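Local coordinates for protein formate dehydrogenase (Pyrobaculum aerophilum, PDB 1QP8) that probably works as an NAD(P)H-dependent reductase or dehydrogenase of the D-2-hydroxyacid family, and binds NADPH, at residues R18-I23 / N281-A286; Q55-G60 / A76-S81; H72-G77 / R292-R297. One frame throughout, in Å; residues are numbered along the deposited sequence.

Contact 1: residues R18-I23 / N281-A286; sequences RKYFKI and NLITYA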
loop_
_atom_site.group_PDB
_atom_site.type_symbol
_atom_site.label_atom_id
_atom_site.label_comp_id
_atom_site.label_asym_id
_atom_site.label_seq_id
_atom_site.Cartn_x
_atom_site.Cartn_y
_atom_site.Cartn_z
ATOM N N ARG A 18 -22.303 15.157 -29.417
ATOM C CA ARG A 18 -23.235 15.865 -30.291
ATOM C C ARG A 18 -22.564 16.665 -31.397
ATOM O O ARG A 18 -23.200 16.997 -32.396
ATOM C CB ARG A 18 -24.151 16.763 -29.467
ATOM C CG ARG A 18 -25.085 15.971 -28.579
ATOM C CD ARG A 18 -26.067 16.857 -27.850
ATOM N NE ARG A 18 -26.876 16.095 -26.902
ATOM C CZ ARG A 18 -27.758 16.640 -26.069
ATOM N NH1 ARG A 18 -27.946 17.953 -26.072
ATOM N NH2 ARG A 18 -28.441 15.879 -25.222
ATOM N N LYS A 19 -21.281 16.968 -31.230
ATOM C CA LYS A 19 -20.551 17.717 -32.243
ATOM C C LYS A 19 -20.107 16.770 -33.356
ATOM O O LYS A 19 -19.712 17.205 -34.445
ATOM C CB LYS A 19 -19.332 18.393 -31.618
ATOM C CG LYS A 19 -19.676 19.305 -30.464
ATOM C CD LYS A 19 -18.433 19.952 -29.887
ATOM C CE LYS A 19 -18.789 20.884 -28.724
ATOM N NZ LYS A 19 -17.629 21.694 -28.216
ATOM N N TYR A 20 -20.191 15.465 -33.082
ATOM C CA TYR A 20 -19.775 14.457 -34.054
ATOM C C TYR A 20 -20.824 13.472 -34.522
ATOM O O TYR A 20 -20.747 12.993 -35.644
ATOM C CB TYR A 20 -18.594 13.656 -33.514
ATOM C CG TYR A 20 -17.344 14.469 -33.382
ATOM C CD1 TYR A 20 -17.075 15.181 -32.214
ATOM C CD2 TYR A 20 -16.471 14.599 -34.452
ATOM C CE1 TYR A 20 -15.969 16.017 -32.126
ATOM C CE2 TYR A 20 -15.370 15.421 -34.377
ATOM C CZ TYR A 20 -15.126 16.134 -33.216
ATOM O OH TYR A 20 -14.060 17.000 -33.168
ATOM N N PHE A 21 -21.799 13.169 -33.679
ATOM C CA PHE A 21 -22.803 12.181 -34.049
ATOM C C PHE A 21 -24.235 12.596 -33.795
ATOM O O PHE A 21 -24.510 13.637 -33.223
ATOM C CB PHE A 21 -22.592 10.879 -33.254
ATOM C CG PHE A 21 -21.191 10.349 -33.291
ATOM C CD1 PHE A 21 -20.220 10.860 -32.444
ATOM C CD2 PHE A 21 -20.841 9.338 -34.181
ATOM C CE1 PHE A 21 -18.924 10.370 -32.483
ATOM C CE2 PHE A 21 -19.555 8.849 -34.224
ATOM C CZ PHE A 21 -18.593 9.365 -33.372
ATOM N N LYS A 22 -25.143 11.743 -34.245
ATOM C CA LYS A 22 -26.549 11.917 -33.992
ATOM C C LYS A 22 -26.781 10.789 -32.975
ATOM O O LYS A 22 -26.874 9.611 -33.330
ATOM C CB LYS A 22 -27.390 11.673 -35.239
ATOM C CG LYS A 22 -28.870 11.598 -34.889
ATOM C CD LYS A 22 -29.780 11.342 -36.074
ATOM C CE LYS A 22 -31.237 11.341 -35.604
ATOM N NZ LYS A 22 -32.163 10.768 -36.619
ATOM N N ILE A 23 -26.819 11.148 -31.702
ATOM C CA ILE A 23 -27.026 10.166 -30.656
ATOM C C ILE A 23 -28.405 9.590 -30.848
ATOM O O ILE A 23 -29.330 10.319 -31.171
ATOM C CB ILE A 23 -26.922 10.821 -29.270
ATOM C CG1 ILE A 23 -25.521 11.396 -29.091
ATOM C CG2 ILE A 23 -27.239 9.811 -28.179
ATOM C CD1 ILE A 23 -25.284 11.990 -27.742
ATOM N N ASN A 281 -11.782 8.266 -27.987
ATOM C CA ASN A 281 -11.333 7.249 -28.915
ATOM C C ASN A 281 -12.321 7.077 -30.051
ATOM O O ASN A 281 -11.958 6.804 -31.202
ATOM C CB ASN A 281 -11.163 5.928 -28.181
ATOM C CG ASN A 281 -10.354 4.930 -28.975
ATOM O OD1 ASN A 281 -9.236 5.225 -29.395
ATOM N ND2 ASN A 281 -10.913 3.742 -29.190
ATOM N N LEU A 282 -13.582 7.246 -29.711
ATOM C CA LEU A 282 -14.651 7.091 -30.663
ATOM C C LEU A 282 -14.577 8.212 -31.690
ATOM O O LEU A 282 -14.800 8.000 -32.885
ATOM C CB LEU A 282 -15.958 7.120 -29.889
ATOM C CG LEU A 282 -17.301 6.887 -30.544
ATOM C CD1 LEU A 282 -17.154 5.862 -31.611
ATOM C CD2 LEU A 282 -18.307 6.450 -29.464
ATOM N N ILE A 283 -14.234 9.405 -31.220
ATOM C CA ILE A 283 -14.139 10.564 -32.088
ATOM C C ILE A 283 -12.983 10.445 -33.068
ATOM O O ILE A 283 -13.110 10.862 -34.228
ATOM C CB ILE A 283 -13.998 11.851 -31.260
ATOM C CG1 ILE A 283 -15.292 12.089 -30.488
ATOM C CG2 ILE A 283 -13.713 13.031 -32.157
ATOM C CD1 ILE A 283 -15.209 13.207 -29.500
ATOM N N THR A 284 -11.855 9.888 -32.617
ATOM C CA THR A 284 -10.734 9.736 -33.536
ATOM C C THR A 284 -11.128 8.701 -34.574
ATOM O O THR A 284 -10.666 8.738 -35.711
ATOM C CB THR A 284 -9.421 9.302 -32.851
ATOM O OG1 THR A 284 -8.931 8.120 -33.495
ATOM C CG2 THR A 284 -9.619 9.073 -31.362
ATOM N N TYR A 285 -11.987 7.771 -34.188
ATOM C CA TYR A 285 -12.452 6.801 -35.154
ATOM C C TYR A 285 -13.316 7.585 -36.137
ATOM O O TYR A 285 -13.163 7.477 -37.351
ATOM C CB TYR A 285 -13.316 5.739 -34.499
ATOM C CG TYR A 285 -14.186 5.033 -35.511
ATOM C CD1 TYR A 285 -13.670 4.014 -36.309
ATOM C CD2 TYR A 285 -15.511 5.428 -35.711
ATOM C CE1 TYR A 285 -14.444 3.407 -37.282
ATOM C CE2 TYR A 285 -16.292 4.834 -36.676
ATOM C CZ TYR A 285 -15.754 3.822 -37.462
ATOM O OH TYR A 285 -16.525 3.219 -38.426
ATOM N N ALA A 286 -14.230 8.379 -35.594
ATOM C CA ALA A 286 -15.138 9.182 -36.405
ATOM C C ALA A 286 -14.413 10.103 -37.379
ATOM O O ALA A 286 -14.823 10.247 -38.522
ATOM C CB ALA A 286 -16.044 10.005 -35.502
#
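Two neighbouring rings, Y20 and F21, reach from the chain after helix 11-18 to one side of the last turns of helix 268-286. In both residues CG sits anti to the carbonyl carbon and beside the backbone N (chi1 -67° in Y20, -51° in F21), yet the rings arrive differently. Y20 turns a face to I283: methyl CG2 lies over the middle of the Y20 ring, 3.6 Å from its centroid and only 12° off the normal, a clear CH-pi contact. I283 can do this because its CG2 is anti to its own backbone N, while CG1 lies beside that N and carries CD1 to within 3.8 Å of Y20 CD1. The two side chains cross at about a right angle.

F21 instead comes in tip first. Its CZ meets A286 CB at 3.4 Å and L282 CG at 4.0 Å, both obliquely, with I283 CG1 more distant at the ring edge. L282 has CG anti to its backbone N, and its branch end swings nearer F21 than its CB does. L3 of strand 2-4 touches both F21 and L282 and so continues this apolar patch. No hydrogen bond joins the two segments. L282, I283 and A286 lie at i, i+1 and i+4 of the helix, and the arrangement is consistent with the D-2-hydroxyacid dehydrogenase fold, where a late helix returns to pack on the N-terminal domain.

Contact 2: residues Q55-G60 / A76-S81; sequences QVVTAG and AGNAGS. With NDP (NADPH dihydro-nicotinamide-adenine-dinucleotide phosphate), chain C.
Two side-chain amides, those of Q55 and N78, lie within the contact, and the nicotinamide ring of NADPH lies at its end. V56 O lies close to the Q55 amide plane, taking a bond from Q55 NE2 at 3.0 Å, although NE2 stands above the V56 carbonyl plane. V57 O lies in the N78 amide plane, and N78 ND2 in turn meets it on a lone pair, 2.6 Å away. Beside the nicotinamide, A59 CB touches ring atom C6N at 3.4 Å, with C5N just beyond.

Q55 runs with CG anti to the backbone N (chi1 176°), then bends at chi2 (65°), which brings its amide back alongside A76 and G77. NE2 also makes a weak bond to G77 O, and OE1 accepts from N281 ND2 on helix 268-286. An alanine in place of Q55 would remove the amide that reaches V56 O, G77 O and N281, and would probably loosen the link between these two segments and the helix.

The backbones run parallel at Q55 and A76, where V56 N points almost straight along the C=O of A76 (2.9 Å to A76 O). Farther on, N78 N bonds T58 O at 3.0 Å, from above the carbonyl plane. N78 ND2 is also hydrogen-bonded to M274 O on helix 268-286, so its two hydrogens are probably both used. At the cofactor end A79 CB lies 3.0 Å from NDP O2A, and G60 CA 3.3 Å from NDP O3D.

The chemistry is thus divided: buried amides and carbonyls bind the two loops to each other and to helix 268-286, while the small residues at their ends meet nicotinamide, ribose and phosphate through carbon atoms, which lets the cofactor come close to the backbone.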
loop_
_atom_site.group_PDB
_atom_site.type_symbol
_atom_site.label_atom_id
_atom_site.label_comp_id
_atom_site.label_asym_id
_atom_site.label_seq_id
_atom_site.Cartn_x
_atom_site.Cartn_y
_atom_site.Cartn_z
ATOM N N GLN A 55 -17.514 0.985 -29.465
ATOM C CA GLN A 55 -16.606 1.466 -28.435
ATOM C C GLN A 55 -17.170 1.069 -27.093
ATOM O O GLN A 55 -18.287 1.469 -26.741
ATOM C CB GLN A 55 -16.483 2.986 -28.467
ATOM C CG GLN A 55 -15.608 3.554 -27.345
ATOM C CD GLN A 55 -14.159 3.109 -27.465
ATOM O OE1 GLN A 55 -13.488 3.413 -28.461
ATOM N NE2 GLN A 55 -13.668 2.380 -26.457
ATOM N N VAL A 56 -16.397 0.286 -26.348
ATOM C CA VAL A 56 -16.813 -0.154 -25.029
ATOM C C VAL A 56 -16.161 0.737 -23.978
ATOM O O VAL A 56 -15.000 1.110 -24.096
ATOM C CB VAL A 56 -16.404 -1.625 -24.768
ATOM C CG1 VAL A 56 -16.989 -2.092 -23.430
ATOM C CG2 VAL A 56 -16.892 -2.520 -25.906
ATOM N N VAL A 57 -16.921 1.073 -22.945
ATOM C CA VAL A 57 -16.429 1.921 -21.864
ATOM C C VAL A 57 -15.495 1.191 -20.895
ATOM O O VAL A 57 -14.528 1.765 -20.403
ATOM C CB VAL A 57 -17.610 2.492 -21.062
ATOM C CG1 VAL A 57 -17.127 3.594 -20.126
ATOM C CG2 VAL A 57 -18.665 3.022 -22.019
ATOM N N THR A 58 -15.787 -0.071 -20.618
ATOM C CA THR A 58 -14.968 -0.857 -19.694
ATOM C C THR A 58 -13.605 -1.239 -20.282
ATOM O O THR A 58 -13.382 -1.159 -21.491
ATOM C CB THR A 58 -15.684 -2.146 -19.307
ATOM O OG1 THR A 58 -15.886 -2.936 -20.486
ATOM C CG2 THR A 58 -17.037 -1.835 -18.685
ATOM N N ALA A 59 -12.692 -1.673 -19.428
ATOM C CA ALA A 59 -11.373 -2.050 -19.906
ATOM C C ALA A 59 -11.354 -3.440 -20.531
ATOM O O ALA A 59 -10.523 -3.715 -21.402
ATOM C CB ALA A 59 -10.379 -1.978 -18.772
ATOM N N GLY A 60 -12.268 -4.307 -20.088
ATOM C CA GLY A 60 -12.330 -5.665 -20.610
ATOM C C GLY A 60 -13.394 -5.845 -21.666
ATOM O O GLY A 60 -14.213 -4.954 -21.845
ATOM N N ALA A 76 -13.503 -1.753 -30.061
ATOM C CA ALA A 76 -12.375 -1.168 -29.338
ATOM C C ALA A 76 -12.824 -1.006 -27.911
ATOM O O ALA A 76 -13.963 -0.621 -27.651
ATOM C CB ALA A 76 -11.993 0.201 -29.913
ATOM N N GLY A 77 -11.948 -1.307 -26.972
ATOM C CA GLY A 77 -12.340 -1.133 -25.593
ATOM C C GLY A 77 -11.535 -0.013 -24.956
ATOM O O GLY A 77 -10.771 0.697 -25.619
ATOM N N ASN A 78 -11.755 0.195 -23.671
ATOM C CA ASN A 78 -10.972 1.172 -22.958
ATOM C C ASN A 78 -9.823 0.315 -22.425
ATOM O O ASN A 78 -9.665 -0.838 -22.846
ATOM C CB ASN A 78 -11.776 1.774 -21.814
ATOM C CG ASN A 78 -12.049 3.270 -21.996
ATOM O OD1 ASN A 78 -11.209 4.015 -22.516
ATOM N ND2 ASN A 78 -13.219 3.717 -21.542
ATOM N N ALA A 79 -9.035 0.869 -21.510
ATOM C CA ALA A 79 -7.886 0.178 -20.897
ATOM C C ALA A 79 -6.913 1.277 -20.577
ATOM O O ALA A 79 -6.527 2.016 -21.466
ATOM C CB ALA A 79 -7.207 -0.833 -21.871
ATOM N N GLY A 80 -6.500 1.385 -19.325
ATOM C CA GLY A 80 -5.599 2.461 -18.965
ATOM C C GLY A 80 -6.463 3.661 -18.638
ATOM O O GLY A 80 -5.985 4.683 -18.160
ATOM N N SER A 81 -7.754 3.532 -18.907
ATOM C CA SER A 81 -8.678 4.611 -18.619
ATOM C C SER A 81 -8.862 4.627 -17.119
ATOM O O SER A 81 -9.233 5.651 -16.543
ATOM C CB SER A 81 -10.007 4.387 -19.334
ATOM O OG SER A 81 -10.297 3.007 -19.408
HETATM P PA NDP C . -4.635 -4.092 -21.303
HETATM O O1A NDP C . -5.731 -4.872 -21.959
HETATM O O2A NDP C . -5.682 -3.212 -20.741
HETATM O O5B NDP C . -4.035 -5.565 -20.864
HETATM C C5B NDP C . -3.005 -6.029 -21.828
HETATM C C4B NDP C . -1.808 -6.697 -21.059
HETATM O O4B NDP C . -2.072 -8.076 -20.592
HETATM C C3B NDP C . -0.521 -6.899 -21.952
HETATM O O3B NDP C . 0.616 -7.070 -21.125
HETATM C C2B NDP C . -0.990 -8.131 -22.727
HETATM O O2B NDP C . -0.178 -8.854 -23.577
HETATM C C1B NDP C . -1.555 -8.941 -21.635
HETATM N N9A NDP C . -2.402 -9.988 -22.105
HETATM C C8A NDP C . -3.618 -9.964 -22.733
HETATM N N7A NDP C . -4.083 -11.189 -22.982
HETATM C C5A NDP C . -3.104 -12.013 -22.485
HETATM C C6A NDP C . -2.982 -13.452 -22.447
HETATM N N6A NDP C . -3.955 -14.221 -22.973
HETATM N N1A NDP C . -1.836 -13.983 -21.867
HETATM C C2A NDP C . -0.876 -13.117 -21.359
HETATM N N3A NDP C . -0.910 -11.796 -21.361
HETATM C C4A NDP C . -2.075 -11.310 -21.930
HETATM O O3 NDP C . -4.231 -3.919 -19.798
HETATM P PN NDP C . -4.796 -3.608 -18.288
HETATM O O1N NDP C . -3.693 -3.588 -17.300
HETATM O O2N NDP C . -5.594 -2.341 -18.236
HETATM O O5D NDP C . -5.837 -4.857 -17.940
HETATM C C5D NDP C . -7.186 -4.782 -18.458
HETATM C C4D NDP C . -7.937 -5.994 -17.881
HETATM O O4D NDP C . -7.999 -5.869 -16.440
HETATM C C3D NDP C . -9.381 -6.028 -18.379
HETATM O O3D NDP C . -9.425 -6.750 -19.599
HETATM C C2D NDP C . -10.115 -6.684 -17.179
HETATM O O2D NDP C . -10.193 -8.111 -17.321
HETATM C C1D NDP C . -9.317 -6.209 -15.943
HETATM N N1N NDP C . -9.959 -5.005 -15.230
HETATM C C2N NDP C . -10.349 -5.224 -13.864
HETATM C C3N NDP C . -10.940 -4.123 -13.196
HETATM C C7N NDP C . -11.379 -4.330 -11.693
HETATM O O7N NDP C . -11.712 -3.345 -11.063
HETATM N N7N NDP C . -11.352 -5.598 -11.201
HETATM C C4N NDP C . -11.171 -2.821 -13.786
HETATM C C5N NDP C . -10.728 -2.754 -15.156
HETATM C C6N NDP C . -10.151 -3.759 -15.871
HETATM P P2B NDP C . -0.318 -8.415 -25.213
HETATM O O1X NDP C . 0.662 -9.440 -25.728
HETATM O O2X NDP C . -1.752 -8.677 -25.508
HETATM O O3X NDP C . 0.078 -7.018 -25.267
#

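Contact 3: residues H72-G77 / R292-R297; sequences HVTVAG and RNIAKR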
loop_
_atom_site.group_PDB
_atom_site.type_symbol
_atom_site.label_atom_id
_atom_site.label_comp_id
_atom_site.label_asym_id
_atom_site.label_seq_id
_atom_site.Cartn_x
_atom_site.Cartn_y
_atom_site.Cartn_z
ATOM N N HIS A 72 -17.059 -8.405 -38.746
ATOM C CA HIS A 72 -16.449 -7.209 -39.321
ATOM C C HIS A 72 -16.671 -5.947 -38.498
ATOM O O HIS A 72 -16.190 -4.877 -38.874
ATOM C CB HIS A 72 -17.062 -6.954 -40.686
ATOM C CG HIS A 72 -18.527 -6.670 -40.613
ATOM N ND1 HIS A 72 -19.487 -7.634 -40.850
ATOM C CD2 HIS A 72 -19.201 -5.556 -40.244
ATOM C CE1 HIS A 72 -20.683 -7.129 -40.625
ATOM N NE2 HIS A 72 -20.542 -5.865 -40.251
ATOM N N VAL A 73 -17.394 -6.062 -37.390
ATOM C CA VAL A 73 -17.728 -4.899 -36.596
ATOM C C VAL A 73 -16.670 -4.058 -35.916
ATOM O O VAL A 73 -16.948 -2.904 -35.599
ATOM C CB VAL A 73 -18.819 -5.253 -35.588
ATOM C CG1 VAL A 73 -19.003 -4.134 -34.558
ATOM C CG2 VAL A 73 -20.117 -5.464 -36.346
ATOM N N THR A 74 -15.466 -4.569 -35.690
ATOM C CA THR A 74 -14.434 -3.728 -35.044
ATOM C C THR A 74 -14.862 -3.262 -33.661
ATOM O O THR A 74 -15.668 -2.349 -33.530
ATOM C CB THR A 74 -14.137 -2.435 -35.831
ATOM O OG1 THR A 74 -14.075 -2.726 -37.231
ATOM C CG2 THR A 74 -12.819 -1.822 -35.368
ATOM N N VAL A 75 -14.288 -3.866 -32.635
ATOM C CA VAL A 75 -14.618 -3.541 -31.265
ATOM C C VAL A 75 -13.402 -2.974 -30.561
ATOM O O VAL A 75 -12.368 -3.626 -30.480
ATOM C CB VAL A 75 -15.080 -4.815 -30.521
ATOM C CG1 VAL A 75 -15.257 -4.530 -29.037
ATOM C CG2 VAL A 75 -16.387 -5.322 -31.128
ATOM N N ALA A 76 -13.503 -1.753 -30.061
ATOM C CA ALA A 76 -12.375 -1.168 -29.338
ATOM C C ALA A 76 -12.824 -1.006 -27.911
ATOM O O ALA A 76 -13.963 -0.621 -27.651
ATOM C CB ALA A 76 -11.993 0.201 -29.913
ATOM N N GLY A 77 -11.948 -1.307 -26.972
ATOM C CA GLY A 77 -12.340 -1.133 -25.593
ATOM C C GLY A 77 -11.535 -0.013 -24.956
ATOM O O GLY A 77 -10.771 0.697 -25.619
ATOM N N ARG A 292 -7.671 3.516 -30.474
ATOM C CA ARG A 292 -6.852 2.654 -29.634
ATOM C C ARG A 292 -7.645 1.452 -29.118
ATOM O O ARG A 292 -8.881 1.440 -29.147
ATOM C CB ARG A 292 -6.297 3.446 -28.453
ATOM C CG ARG A 292 -5.352 4.542 -28.872
ATOM C CD ARG A 292 -4.629 5.140 -27.681
ATOM N NE ARG A 292 -3.544 6.024 -28.107
ATOM C CZ ARG A 292 -2.729 6.676 -27.278
ATOM N NH1 ARG A 292 -2.865 6.550 -25.963
ATOM N NH2 ARG A 292 -1.774 7.457 -27.771
ATOM N N ASN A 293 -6.928 0.426 -28.675
ATOM C CA ASN A 293 -7.559 -0.745 -28.107
ATOM C C ASN A 293 -8.468 -1.553 -28.999
ATOM O O ASN A 293 -9.483 -2.084 -28.528
ATOM C CB ASN A 293 -8.329 -0.329 -26.876
ATOM C CG ASN A 293 -7.439 0.271 -25.841
ATOM O OD1 ASN A 293 -6.564 -0.405 -25.312
ATOM N ND2 ASN A 293 -7.633 1.544 -25.552
ATOM N N ILE A 294 -8.125 -1.654 -30.278
ATOM C CA ILE A 294 -8.947 -2.444 -31.186
ATOM C C ILE A 294 -8.817 -3.898 -30.731
ATOM O O ILE A 294 -7.711 -4.422 -30.579
ATOM C CB ILE A 294 -8.438 -2.337 -32.631
ATOM C CG1 ILE A 294 -8.502 -0.876 -33.106
ATOM C CG2 ILE A 294 -9.212 -3.282 -33.525
ATOM C CD1 ILE A 294 -9.886 -0.349 -33.361
ATOM N N ALA A 295 -9.942 -4.556 -30.505
ATOM C CA ALA A 295 -9.912 -5.943 -30.068
ATOM C C ALA A 295 -9.556 -6.894 -31.192
ATOM O O ALA A 295 -9.936 -6.693 -32.350
ATOM C CB ALA A 295 -11.254 -6.333 -29.498
ATOM N N LYS A 296 -8.820 -7.937 -30.834
ATOM C CA LYS A 296 -8.434 -8.979 -31.777
ATOM C C LYS A 296 -9.478 -10.070 -31.518
ATOM O O LYS A 296 -9.394 -10.806 -30.543
ATOM C CB LYS A 296 -7.027 -9.469 -31.446
ATOM C CG LYS A 296 -6.523 -10.572 -32.326
ATOM C CD LYS A 296 -5.125 -10.994 -31.916
ATOM C CE LYS A 296 -4.707 -12.242 -32.671
ATOM N NZ LYS A 296 -3.294 -12.623 -32.414
ATOM N N ARG A 297 -10.481 -10.148 -32.384
ATOM C CA ARG A 297 -11.573 -11.108 -32.228
ATOM C C ARG A 297 -11.205 -12.528 -31.814
ATOM O O ARG A 297 -11.792 -13.061 -30.881
ATOM C CB ARG A 297 -12.406 -11.158 -33.511
ATOM C CG ARG A 297 -13.780 -11.779 -33.337
ATOM C CD ARG A 297 -14.471 -11.944 -34.681
ATOM N NE ARG A 297 -15.799 -12.536 -34.556
ATOM C CZ ARG A 297 -16.896 -11.861 -34.223
ATOM N NH1 ARG A 297 -16.841 -10.555 -33.986
ATOM N NH2 ARG A 297 -18.056 -12.499 -34.121
#
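N293 adopts left-handed backbone angles (phi 62°, psi 36°), and this kink turns its carbonyl toward G77. Next to it, I294 has CG1 beside the backbone N, anti to its carbonyl carbon, and a second bend at chi2 (-72°) folds CD1 back although CB points away. CD1 thereby meets T74 CG2 at 3.8 Å and A76 CB at 4.1 Å. T74 holds CG2 anti to its own backbone N, so the two side chains cross obliquely, methyl to methyl.

Two backbone bonds frame the place. A295 N donates to V75 O over 2.6 Å, nearly along the carbonyl axis, and G77 N donates to N293 O over 3.0 Å, from above the carbonyl plane. Between them A76 and I294 form a single bridge. Strand 75-76 thus has 54-55 along one edge and the chain of 293-295 along the other, though the touching parts, 74-77 and 292-295, run 111° apart. This is the C-terminal tail, past helix 268-286, joining the small parallel sheet built from the early part of the chain, consistent with a domain assembled from both ends of the sequence as in other D-2-hydroxyacid dehydrogenases.

A295 CB rests against V75 O and, less closely, V75 CB. N293 CB lies against G77 O and its OD1 turns toward A79 CB; the nearest atoms of this side chain and the bound NADPH are about 5 Å apart.

How the contacts relate
From the N terminus, the chain first leaves 18-23, whose partner comes only at 281-286, so contact 1 closes a loop of more than 250 residues. Contact 2 falls wholly within that span and closes a short one, 55-60 with 76-81. Contact 3 starts at 72-77, overlaps contact 2 at A76 and G77, and ends at 292-297, beyond contact 1, so contacts 1 and 3 cross. The six-stranded parallel NAD-binding sheet lies in the long excursion between 81 and 281. N281, in the helical segment of contact 1, bonds to residues of both other contacts, its OD1 to R292 N. Helix 268-286 is thus tied to the 54-55/75-76 sheet, the C-terminal tail and the chain joining helix 11-18 to strand 22-24.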